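Local coordinates for protein polyketide synthase (Synechococcus sp., PDB 4GOX) that probably transfers a sulfo group from 3'-phosphoadenosine-5'-phosphosulfate to its substrate, acting as the sulfotransferase domain of an olefin synthase, at residues A185-I188 with W189-S192; V161-S164 with F165-R169; E55-L58 with L59-T63; L125-S129 with P130-S134. All blocks are in the same frame, centred on the assembly; numbering follows the deposited sequence.

Contact 1: A185-I188 with W189-S192; sequences AESI and WRTS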
loop_
_atom_site.group_PDB
_atom_site.type_symbol
_atom_site.label_atom_id
_atom_site.label_comp_id
_atom_site.label_asym_id
_atom_site.label_seq_id
_atom_site.Cartn_x
_atom_site.Cartn_y
_atom_site.Cartn_z
ATOM N N ALA A 185 -13.952 8.671 -8.547
ATOM C CA ALA A 185 -13.619 8.187 -7.207
ATOM C C ALA A 185 -14.258 6.802 -6.984
ATOM O O ALA A 185 -13.569 5.868 -6.572
ATOM C CB ALA A 185 -14.108 9.173 -6.149
ATOM N N GLU A 186 -15.565 6.673 -7.313
ATOM C CA GLU A 186 -16.313 5.419 -7.208
ATOM C C GLU A 186 -15.636 4.350 -8.083
ATOM O O GLU A 186 -15.391 3.236 -7.615
ATOM C CB GLU A 186 -17.761 5.634 -7.658
ATOM C CG GLU A 186 -18.561 4.342 -7.646
ATOM C CD GLU A 186 -20.028 4.469 -7.981
ATOM O OE1 GLU A 186 -20.688 3.416 -8.080
ATOM O OE2 GLU A 186 -20.501 5.597 -8.235
ATOM N N SER A 187 -15.337 4.704 -9.346
ATOM C CA SER A 187 -14.667 3.816 -10.294
ATOM C C SER A 187 -13.345 3.295 -9.766
ATOM O O SER A 187 -13.107 2.090 -9.849
ATOM C CB SER A 187 -14.462 4.502 -11.631
ATOM O OG SER A 187 -15.707 4.451 -12.298
ATOM N N ILE A 188 -12.507 4.192 -9.216
ATOM C CA ILE A 188 -11.218 3.840 -8.638
ATOM C C ILE A 188 -11.382 2.901 -7.438
ATOM O O ILE A 188 -10.691 1.891 -7.383
ATOM C CB ILE A 188 -10.345 5.089 -8.319
ATOM C CG1 ILE A 188 -9.921 5.800 -9.635
ATOM C CG2 ILE A 188 -9.083 4.677 -7.541
ATOM C CD1 ILE A 188 -9.193 7.136 -9.400
ATOM N N TRP A 189 -12.345 3.176 -6.535
ATOM C CA TRP A 189 -12.592 2.285 -5.397
ATOM C C TRP A 189 -13.013 0.894 -5.895
ATOM O O TRP A 189 -12.529 -0.138 -5.410
ATOM C CB TRP A 189 -13.718 2.860 -4.508
ATOM C CG TRP A 189 -13.983 2.017 -3.296
ATOM C CD1 TRP A 189 -13.344 2.080 -2.095
ATOM C CD2 TRP A 189 -14.932 0.957 -3.195
ATOM N NE1 TRP A 189 -13.870 1.143 -1.232
ATOM C CE2 TRP A 189 -14.858 0.451 -1.874
ATOM C CE3 TRP A 189 -15.908 0.431 -4.071
ATOM C CZ2 TRP A 189 -15.639 -0.624 -1.441
ATOM C CZ3 TRP A 189 -16.681 -0.634 -3.640
ATOM C CH2 TRP A 189 -16.553 -1.139 -2.338
ATOM N N ARG A 190 -13.931 0.876 -6.860
ATOM C CA ARG A 190 -14.473 -0.357 -7.392
ATOM C C ARG A 190 -13.387 -1.143 -8.141
ATOM O O ARG A 190 -13.193 -2.323 -7.863
ATOM C CB ARG A 190 -15.681 -0.051 -8.287
ATOM C CG ARG A 190 -16.408 -1.283 -8.823
ATOM C CD ARG A 190 -17.543 -0.908 -9.745
ATOM N NE ARG A 190 -17.065 -0.222 -10.943
ATOM C CZ ARG A 190 -17.374 1.027 -11.262
ATOM N NH1 ARG A 190 -18.206 1.727 -10.500
ATOM N NH2 ARG A 190 -16.869 1.583 -12.351
ATOM N N THR A 191 -12.693 -0.491 -9.085
ATOM C CA THR A 191 -11.634 -1.114 -9.890
ATOM C C THR A 191 -10.565 -1.756 -8.999
ATOM O O THR A 191 -10.271 -2.941 -9.163
ATOM C CB THR A 191 -11.039 -0.086 -10.863
ATOM O OG1 THR A 191 -12.113 0.431 -11.661
ATOM C CG2 THR A 191 -9.916 -0.666 -11.729
ATOM N N SER A 192 -10.016 -0.974 -8.052
ATOM C CA SER A 192 -8.970 -1.442 -7.134
ATOM C C SER A 192 -9.437 -2.619 -6.309
ATOM O O SER A 192 -8.750 -3.635 -6.255
ATOM C CB SER A 192 -8.524 -0.329 -6.181
ATOM O OG SER A 192 -7.941 0.687 -6.964
HETATM O O HOH W 1 -18.517 4.459 -11.412
#

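Contact 2: V161-S164 with F165-R169; sequences VIES and FTRLR. With A3P (adenosine-3'-5'-diphosphate), chain B.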
loop_
_atom_site.group_PDB
_atom_site.type_symbol
_atom_site.label_atom_id
_atom_site.label_comp_id
_atom_site.label_asym_id
_atom_site.label_seq_id
_atom_site.Cartn_x
_atom_site.Cartn_y
_atom_site.Cartn_z
ATOM N N VAL A 161 -14.382 6.707 1.086
ATOM C CA VAL A 161 -13.331 6.877 0.074
ATOM C C VAL A 161 -13.715 8.006 -0.923
ATOM O O VAL A 161 -12.903 8.899 -1.173
ATOM C CB VAL A 161 -13.006 5.542 -0.631
ATOM C CG1 VAL A 161 -12.206 5.764 -1.913
ATOM C CG2 VAL A 161 -12.280 4.584 0.314
ATOM N N ILE A 162 -14.955 7.966 -1.441
ATOM C CA ILE A 162 -15.501 8.921 -2.419
ATOM C C ILE A 162 -15.439 10.342 -1.885
ATOM O O ILE A 162 -14.869 11.204 -2.548
ATOM C CB ILE A 162 -16.910 8.524 -2.959
ATOM C CG1 ILE A 162 -16.825 7.246 -3.809
ATOM C CG2 ILE A 162 -17.529 9.671 -3.774
ATOM C CD1 ILE A 162 -18.128 6.466 -3.942
ATOM N N GLU A 163 -15.974 10.565 -0.678
ATOM C CA GLU A 163 -15.966 11.859 0.002
ATOM C C GLU A 163 -14.526 12.395 0.147
ATOM O O GLU A 163 -14.269 13.542 -0.219
ATOM C CB GLU A 163 -16.663 11.726 1.371
ATOM C CG GLU A 163 -16.875 13.039 2.111
ATOM C CD GLU A 163 -15.663 13.593 2.836
ATOM O OE1 GLU A 163 -14.953 12.808 3.504
ATOM O OE2 GLU A 163 -15.407 14.812 2.708
ATOM N N SER A 164 -13.600 11.559 0.656
ATOM C CA SER A 164 -12.194 11.920 0.864
ATOM C C SER A 164 -11.457 12.225 -0.442
ATOM O O SER A 164 -10.712 13.202 -0.507
ATOM C CB SER A 164 -11.468 10.819 1.625
ATOM O OG SER A 164 -10.079 11.078 1.590
ATOM N N PHE A 165 -11.661 11.380 -1.471
ATOM C CA PHE A 165 -11.047 11.515 -2.795
ATOM C C PHE A 165 -11.491 12.822 -3.458
ATOM O O PHE A 165 -10.675 13.482 -4.113
ATOM C CB PHE A 165 -11.405 10.306 -3.669
ATOM C CG PHE A 165 -10.679 10.228 -4.985
ATOM C CD1 PHE A 165 -11.185 10.864 -6.116
ATOM C CD2 PHE A 165 -9.513 9.488 -5.108
ATOM C CE1 PHE A 165 -10.544 10.751 -7.351
ATOM C CE2 PHE A 165 -8.864 9.388 -6.336
ATOM C CZ PHE A 165 -9.384 10.022 -7.452
ATOM N N THR A 166 -12.774 13.196 -3.249
ATOM C CA THR A 166 -13.419 14.419 -3.738
ATOM C C THR A 166 -12.708 15.645 -3.158
ATOM O O THR A 166 -12.216 16.479 -3.921
ATOM C CB THR A 166 -14.936 14.358 -3.437
ATOM O OG1 THR A 166 -15.560 13.540 -4.424
ATOM C CG2 THR A 166 -15.604 15.729 -3.406
ATOM N N ARG A 167 -12.636 15.720 -1.808
ATOM C CA ARG A 167 -12.012 16.792 -1.024
ATOM C C ARG A 167 -10.570 17.066 -1.455
ATOM O O ARG A 167 -10.198 18.224 -1.655
ATOM C CB ARG A 167 -12.018 16.414 0.466
ATOM C CG ARG A 167 -13.192 16.947 1.265
ATOM C CD ARG A 167 -12.825 17.050 2.739
ATOM N NE ARG A 167 -13.022 15.793 3.471
ATOM C CZ ARG A 167 -12.055 14.935 3.792
ATOM N NH1 ARG A 167 -10.798 15.176 3.439
ATOM N NH2 ARG A 167 -12.340 13.827 4.465
ATOM N N LEU A 168 -9.773 15.993 -1.610
ATOM C CA LEU A 168 -8.355 16.050 -1.961
ATOM C C LEU A 168 -8.040 16.465 -3.412
ATOM O O LEU A 168 -6.862 16.640 -3.741
ATOM C CB LEU A 168 -7.645 14.734 -1.557
ATOM C CG LEU A 168 -7.044 14.615 -0.128
ATOM C CD1 LEU A 168 -5.867 15.555 0.075
ATOM C CD2 LEU A 168 -8.100 14.747 0.986
ATOM N N ARG A 169 -9.085 16.658 -4.260
ATOM C CA ARG A 169 -8.997 17.078 -5.675
ATOM C C ARG A 169 -8.080 16.147 -6.505
ATOM O O ARG A 169 -7.402 16.602 -7.436
ATOM C CB ARG A 169 -8.554 18.563 -5.813
ATOM C CG ARG A 169 -9.303 19.572 -4.935
ATOM C CD ARG A 169 -8.430 20.767 -4.556
ATOM N NE ARG A 169 -7.267 20.380 -3.748
ATOM C CZ ARG A 169 -7.254 20.324 -2.418
ATOM N NH1 ARG A 169 -8.337 20.643 -1.721
ATOM N NH2 ARG A 169 -6.157 19.946 -1.776
HETATM P P1 A3P B . -8.985 11.967 5.115
HETATM O O1P A3P B . -9.429 12.506 3.777
HETATM O O2P A3P B . -7.803 12.737 5.667
HETATM O O3P A3P B . -10.092 11.650 6.082
HETATM P P2 A3P B . -4.615 6.771 2.538
HETATM O O4P A3P B . -4.845 5.376 2.029
HETATM O O5P A3P B . -4.651 7.871 1.521
HETATM O O6P A3P B . -3.457 6.849 3.505
HETATM O "O5'" A3P B . -5.877 7.100 3.470
HETATM C "C5'" A3P B . -6.133 8.441 3.920
HETATM C "C4'" A3P B . -7.189 8.403 5.019
HETATM O "O4'" A3P B . -6.767 7.637 6.140
HETATM C "C3'" A3P B . -7.525 9.753 5.620
HETATM O "O3'" A3P B . -8.410 10.487 4.781
HETATM C "C2'" A3P B . -8.117 9.390 6.964
HETATM O "O2'" A3P B . -9.536 9.223 6.906
HETATM C "C1'" A3P B . -7.476 8.056 7.309
HETATM N N9 A3P B . -6.532 8.309 8.422
HETATM C C8 A3P B . -5.336 8.957 8.311
HETATM N N7 A3P B . -4.735 9.066 9.517
HETATM C C5 A3P B . -5.556 8.489 10.414
HETATM C C6 A3P B . -5.538 8.297 11.877
HETATM N N6 A3P B . -4.470 8.724 12.575
HETATM N N1 A3P B . -6.582 7.651 12.455
HETATM C C2 A3P B . -7.638 7.195 11.735
HETATM N N3 A3P B . -7.741 7.372 10.397
HETATM C C4 A3P B . -6.747 7.993 9.697
#

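Contact 3: E55-L58 with L59-T63; sequences ELHL and LPFET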
loop_
_atom_site.group_PDB
_atom_site.type_symbol
_atom_site.label_atom_id
_atom_site.label_comp_id
_atom_site.label_asym_id
_atom_site.label_seq_id
_atom_site.Cartn_x
_atom_site.Cartn_y
_atom_site.Cartn_z
ATOM N N GLU A 55 5.846 4.909 0.190
ATOM C CA GLU A 55 5.656 4.346 -1.159
ATOM C C GLU A 55 6.901 4.216 -2.038
ATOM O O GLU A 55 7.422 5.224 -2.528
ATOM C CB GLU A 55 4.559 5.105 -1.919
ATOM C CG GLU A 55 3.167 4.635 -1.543
ATOM C CD GLU A 55 2.079 5.680 -1.635
ATOM O OE1 GLU A 55 1.339 5.838 -0.639
ATOM O OE2 GLU A 55 1.894 6.261 -2.729
ATOM N N LEU A 56 7.372 2.960 -2.216
ATOM C CA LEU A 56 8.490 2.606 -3.102
ATOM C C LEU A 56 8.121 2.790 -4.573
ATOM O O LEU A 56 8.965 3.206 -5.375
ATOM C CB LEU A 56 8.924 1.149 -2.832
ATOM C CG LEU A 56 9.431 0.862 -1.399
ATOM C CD1 LEU A 56 9.490 -0.632 -1.137
ATOM C CD2 LEU A 56 10.841 1.474 -1.170
ATOM N N HIS A 57 6.844 2.478 -4.944
ATOM C CA HIS A 57 6.334 2.587 -6.319
ATOM C C HIS A 57 7.243 1.882 -7.337
ATOM O O HIS A 57 7.762 2.513 -8.255
ATOM C CB HIS A 57 5.994 4.055 -6.720
ATOM C CG HIS A 57 4.928 4.121 -7.784
ATOM N ND1 HIS A 57 3.672 3.544 -7.592
ATOM C CD2 HIS A 57 4.988 4.608 -9.048
ATOM C CE1 HIS A 57 3.005 3.749 -8.717
ATOM N NE2 HIS A 57 3.757 4.382 -9.624
ATOM N N LEU A 58 7.491 0.580 -7.114
ATOM C CA LEU A 58 8.378 -0.255 -7.949
ATOM C C LEU A 58 7.625 -1.245 -8.867
ATOM O O LEU A 58 7.976 -1.390 -10.032
ATOM C CB LEU A 58 9.298 -1.069 -7.026
ATOM C CG LEU A 58 10.383 -0.280 -6.251
ATOM C CD1 LEU A 58 11.011 -1.156 -5.151
ATOM C CD2 LEU A 58 11.453 0.232 -7.221
ATOM N N LEU A 59 6.606 -1.931 -8.333
ATOM C CA LEU A 59 5.840 -2.963 -9.049
ATOM C C LEU A 59 5.335 -2.632 -10.469
ATOM O O LEU A 59 5.435 -3.528 -11.307
ATOM C CB LEU A 59 4.755 -3.546 -8.135
ATOM C CG LEU A 59 4.219 -4.951 -8.452
ATOM C CD1 LEU A 59 5.317 -6.007 -8.280
ATOM C CD2 LEU A 59 3.086 -5.298 -7.511
ATOM N N PRO A 60 4.862 -1.388 -10.815
ATOM C CA PRO A 60 4.368 -1.134 -12.190
ATOM C C PRO A 60 5.396 -1.148 -13.307
ATOM O O PRO A 60 5.019 -1.028 -14.474
ATOM C CB PRO A 60 3.810 0.292 -12.099
ATOM C CG PRO A 60 3.579 0.553 -10.658
ATOM C CD PRO A 60 4.625 -0.210 -9.952
ATOM N N PHE A 61 6.685 -1.240 -12.968
ATOM C CA PHE A 61 7.774 -1.089 -13.945
ATOM C C PHE A 61 8.635 -2.310 -14.076
ATOM O O PHE A 61 8.790 -3.068 -13.129
ATOM C CB PHE A 61 8.646 0.107 -13.509
ATOM C CG PHE A 61 7.807 1.313 -13.139
ATOM C CD1 PHE A 61 7.161 2.063 -14.128
ATOM C CD2 PHE A 61 7.609 1.661 -11.810
ATOM C CE1 PHE A 61 6.373 3.170 -13.786
ATOM C CE2 PHE A 61 6.793 2.746 -11.468
ATOM C CZ PHE A 61 6.184 3.497 -12.463
ATOM N N GLU A 62 9.205 -2.488 -15.247
ATOM C CA GLU A 62 10.085 -3.592 -15.573
ATOM C C GLU A 62 11.503 -3.307 -15.019
ATOM O O GLU A 62 12.063 -4.123 -14.278
ATOM C CB GLU A 62 10.079 -3.780 -17.111
ATOM C CG GLU A 62 10.794 -5.008 -17.605
ATOM C CD GLU A 62 10.188 -6.296 -17.110
ATOM O OE1 GLU A 62 9.172 -6.742 -17.688
ATOM O OE2 GLU A 62 10.739 -6.864 -16.141
ATOM N N THR A 63 12.055 -2.138 -15.372
ATOM C CA THR A 63 13.389 -1.671 -14.985
ATOM C C THR A 63 13.295 -0.244 -14.436
ATOM O O THR A 63 12.324 0.480 -14.718
ATOM C CB THR A 63 14.342 -1.614 -16.208
ATOM O OG1 THR A 63 14.033 -0.449 -16.978
ATOM C CG2 THR A 63 14.328 -2.890 -17.069
#

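Contact 4: L125-S129 with P130-S134; sequences LIDKS and PSYGS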
loop_
_atom_site.group_PDB
_atom_site.type_symbol
_atom_site.label_atom_id
_atom_site.label_comp_id
_atom_site.label_asym_id
_atom_site.label_seq_id
_atom_site.Cartn_x
_atom_site.Cartn_y
_atom_site.Cartn_z
ATOM N N LEU A 125 10.033 -6.834 4.534
ATOM C CA LEU A 125 9.769 -5.656 3.740
ATOM C C LEU A 125 8.286 -5.612 3.368
ATOM O O LEU A 125 7.702 -6.610 2.945
ATOM C CB LEU A 125 10.664 -5.646 2.488
ATOM C CG LEU A 125 10.401 -4.544 1.435
ATOM C CD1 LEU A 125 10.853 -3.179 1.948
ATOM C CD2 LEU A 125 11.128 -4.863 0.116
ATOM N N ILE A 126 7.686 -4.448 3.580
ATOM C CA ILE A 126 6.293 -4.186 3.287
ATOM C C ILE A 126 6.263 -3.077 2.248
ATOM O O ILE A 126 6.741 -1.976 2.527
ATOM C CB ILE A 126 5.456 -3.777 4.538
ATOM C CG1 ILE A 126 5.738 -4.618 5.844
ATOM C CG2 ILE A 126 3.956 -3.638 4.194
ATOM C CD1 ILE A 126 5.241 -6.059 5.938
ATOM N N ASP A 127 5.668 -3.361 1.072
ATOM C CA ASP A 127 5.491 -2.369 0.024
ATOM C C ASP A 127 4.028 -1.935 0.070
ATOM O O ASP A 127 3.151 -2.687 -0.355
ATOM C CB ASP A 127 5.863 -2.932 -1.376
ATOM C CG ASP A 127 5.712 -1.951 -2.541
ATOM O OD1 ASP A 127 6.211 -2.259 -3.633
ATOM O OD2 ASP A 127 5.053 -0.876 -2.361
ATOM N N LYS A 128 3.757 -0.725 0.588
ATOM C CA LYS A 128 2.381 -0.221 0.615
ATOM C C LYS A 128 2.148 0.547 -0.669
ATOM O O LYS A 128 2.992 1.363 -1.071
ATOM C CB LYS A 128 2.164 0.734 1.824
ATOM C CG LYS A 128 0.718 1.269 1.933
ATOM C CD LYS A 128 0.470 2.619 1.221
ATOM C CE LYS A 128 0.838 3.807 2.099
ATOM N NZ LYS A 128 0.142 5.057 1.672
ATOM N N SER A 129 1.016 0.304 -1.307
ATOM C CA SER A 129 0.616 1.083 -2.468
ATOM C C SER A 129 -0.890 1.245 -2.602
ATOM O O SER A 129 -1.595 0.245 -2.755
ATOM C CB SER A 129 1.173 0.508 -3.761
ATOM O OG SER A 129 0.593 1.189 -4.859
ATOM N N PRO A 130 -1.377 2.509 -2.716
ATOM C CA PRO A 130 -2.815 2.725 -3.004
ATOM C C PRO A 130 -3.116 2.784 -4.517
ATOM O O PRO A 130 -4.207 3.174 -4.920
ATOM C CB PRO A 130 -3.100 4.085 -2.355
ATOM C CG PRO A 130 -1.752 4.815 -2.364
ATOM C CD PRO A 130 -0.643 3.790 -2.569
ATOM N N SER A 131 -2.140 2.446 -5.363
ATOM C CA SER A 131 -2.331 2.516 -6.805
ATOM C C SER A 131 -2.007 1.201 -7.524
ATOM O O SER A 131 -2.583 1.000 -8.567
ATOM C CB SER A 131 -1.533 3.689 -7.400
ATOM O OG SER A 131 -0.152 3.433 -7.327
ATOM N N TYR A 132 -1.177 0.272 -6.944
ATOM C CA TYR A 132 -0.891 -1.006 -7.650
ATOM C C TYR A 132 -2.189 -1.745 -8.043
ATOM O O TYR A 132 -2.264 -2.255 -9.151
ATOM C CB TYR A 132 -0.018 -1.985 -6.839
ATOM C CG TYR A 132 1.415 -1.613 -6.487
ATOM C CD1 TYR A 132 2.063 -0.546 -7.110
ATOM C CD2 TYR A 132 2.139 -2.366 -5.571
ATOM C CE1 TYR A 132 3.370 -0.186 -6.755
ATOM C CE2 TYR A 132 3.445 -2.024 -5.213
ATOM C CZ TYR A 132 4.057 -0.935 -5.807
ATOM O OH TYR A 132 5.357 -0.652 -5.461
ATOM N N GLY A 133 -3.189 -1.754 -7.164
ATOM C CA GLY A 133 -4.478 -2.438 -7.416
ATOM C C GLY A 133 -5.372 -1.853 -8.487
ATOM O O GLY A 133 -6.314 -2.517 -8.927
ATOM N N SER A 134 -5.069 -0.624 -8.972
ATOM C CA SER A 134 -5.849 0.018 -10.050
ATOM C C SER A 134 -5.712 -0.678 -11.403
ATOM O O SER A 134 -6.513 -0.447 -12.298
ATOM C CB SER A 134 -5.461 1.489 -10.183
ATOM O OG SER A 134 -5.880 2.172 -9.009
HETATM O O HOH W 2 -3.218 -0.809 -4.458
#

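Contact 1: A185-I188 with W189-S192
Arg190 turns its guanidinium back along the helix and lays one face over CA of Ser187, while the carboxylate of Glu186 comes up at the guanidinium edge. The fold-back is made at the third torsion (chi3 63°) of a chain that is otherwise extended near its root, a manoeuvre for which a long flexible arginine is well suited. The two charged groups are not coplanar: their planes stand 69° apart, and the salt bridge from Glu186 OE1 to Arg190 NH1 is long at 3.9 Å. Each end has closer company outside, OE1 with Gln288 N and Thr291 OG1, and NH1 with that same threonine hydroxyl, so the pair ties this helix to the start of helix 289-297. A water in the guanidinium plane accepts from Arg190 NH1 at 2.9 Å and is also bonded to Ser187 OG at 2.9 Å; that hydroxyl has Ala183 O as a further partner. One turn on, Thr191 OG1 bends back to Ser187 O at 2.7 Å, standing 43° out of the carbonyl plane, and Thr191 N reaches the same oxygen at 2.7 Å. A short hydroxyl side chain suits this place, since OG1 can return to a carbonyl one turn back. Trp189 leads away from these polar groups, its indole packing against helices 158-167 and 289-297 with NE1 bonded to Arg156 O. Backbone bonds from i to i+4, with hydroxyl side chains returning to carbonyls, mark the alpha-helix, here helix 181-202 of the sulfotransferase domain.

Contact 2: V161-S164 with F165-R169
Three hydrogen bonds from Ser164 and Arg167, one helical turn apart, converge on a single phosphate oxygen, O1P of the bound adenosine-3'-5'-diphosphate. This is the 3'-phosphate site of a sulfotransferase, built on the last turn of helix 158-167, where Arg169 takes a positive phi and closes a Schellman motif. Ser164 OG, short and placed anti to its own N (chi1 169°), donates at 2.7 Å and is also bonded to Arg34 NE. Arg167 meets O1P in the plane of its guanidinium, through NH1 at 3.0 Å and NH2 at 3.3 Å, while CA of Ser164 lies over one face of the group. Glu163 approaches obliquely: its chain bends at the second torsion (-79°), bringing OE2 to 2.7 Å from NE and OE1 to 3.0 Å from NH2. Both bonds are weak in angle, yet together with the phosphate they restrict rotation of the guanidinium, and the carboxylate may offset part of its charge. Arginine suits the place because it can serve two anions at once. Elsewhere on the same helix, Thr166 reaches Ile162 O from opposite faces of the carbonyl plane, with N at 3.0 Å and OG1 at 3.1 Å.

Contact 3: E55-L58 with L59-T63
A type I beta turn from Leu58 to Phe61 reverses the chain in the loop between strand 50-51 and helix 64-71. It is closed by a nearly straight hydrogen bond from Phe61 N to Leu58 O, 3.2 Å long. Pro60 holds the third position of the turn, where its phi is tolerated, and the bond that closes the turn makes no use of its nitrogen. The proline also serves as a packing surface. Its CG lies over the face of the His57 imidazole, 4.1 Å from the ring centroid and 28° off the normal, a CH-pi contact in which CE1 is the nearest ring atom at 3.8 Å. Pro60 CB meanwhile sits above the centre of the Phe61 ring, so the small pyrrolidine is shared by two flat neighbours. Those neighbours meet one another obliquely, with planes at 75° and centroids 5.4 Å apart; His57 CD2 comes to 3.5 Å from Phe61 CE2. The phenyl ring reaches this spot because its CG stands anti to the carbonyl carbon (chi1 -47°), which turns it back beside the turn, and His57 O then lies in the plane of the ring, 3.4 Å from CE2. That carbonyl is satisfied by Arg67 NE, which binds the loop to helix 64-71, while Leu58 packs on helix 109-119. Thr63 follows as the N-cap of helix 64-71, its OG1 bonded weakly to Gly65 N. The whole is a type I turn with CH-pi packing, in the loop that joins strand 50-51 to that N-cap in the sulfotransferase fold.

Contact 4: L125-S129 with P130-S134
Ser129 and Tyr132 form the tight part of this contact: the serine CB sits over the centre of the phenol ring, 3.4 Å from the centroid and only 8° off the normal. A small side chain suits this place, since a methylene can approach a ring so closely and still carry a useful hydroxyl. Standing anti to its backbone N (chi1 172°), Ser129 OG accepts from Ser131 N at 3.1 Å and from Tyr132 N at 2.9 Å. The first of these bonds makes an ST turn, and together they turn the chain off the end of strand 124-129 into the short 3-10 segment 132-134. At the far end of the ring, Tyr132 OH donates to Asp127 OD1 at 2.6 Å, using the syn lone pair of an oxygen that lies in the ring plane; the carboxylate itself is turned 80° against the ring. The other side is looser. Pro130 and Ser131 are partly exposed, and Pro130 CD comes no nearer than 4.1 Å to CD of Lys128, whose ammonium pairs instead with Glu55. At the backbone, a water takes a bond from Gly133 N at 2.9 Å and lies within 2.6 Å of Ser129 O, so a single water bridges the strand end and the 3-10 segment. On the packed side the polar atoms form a chain of hydrogen bonds: Leu58 N bonds to the phenol oxygen, the phenol donates to Asp127, and Tyr113 OH is a second partner of that carboxylate oxygen. Such a chain may polarise the phenol and is consistent with an ionised carboxylate whose OD1 is met by two tyrosine hydroxyls in place of solvent.

Contacts 2 and 4 approach the two phosphate ends of the bound nucleotide, whereas the side chains of Trp189 in contact 1 and His57 in contact 3 lie about 10 and 13 Å from it. Contacts 1 and 2, with centres 12 Å apart, join consecutive helices: Phe165 CD1 packs on Ala185 CB at 3.4 Å. Contacts 3 and 4 meet through the salt bridge from Glu55 OE1 to Lys128 NZ, 2.7 Å, and through Pro60 CD on Tyr132 CE1, 3.4 Å. The Lys128 side chain, about 4 Å from the ligand, also bonds Thr38. Contact 4 reaches contact 1 through Ser134 OG and Ser192 OG, 3.3 Å apart, but contacts 2 and 4 stay about 8 Å apart at their nearest atoms.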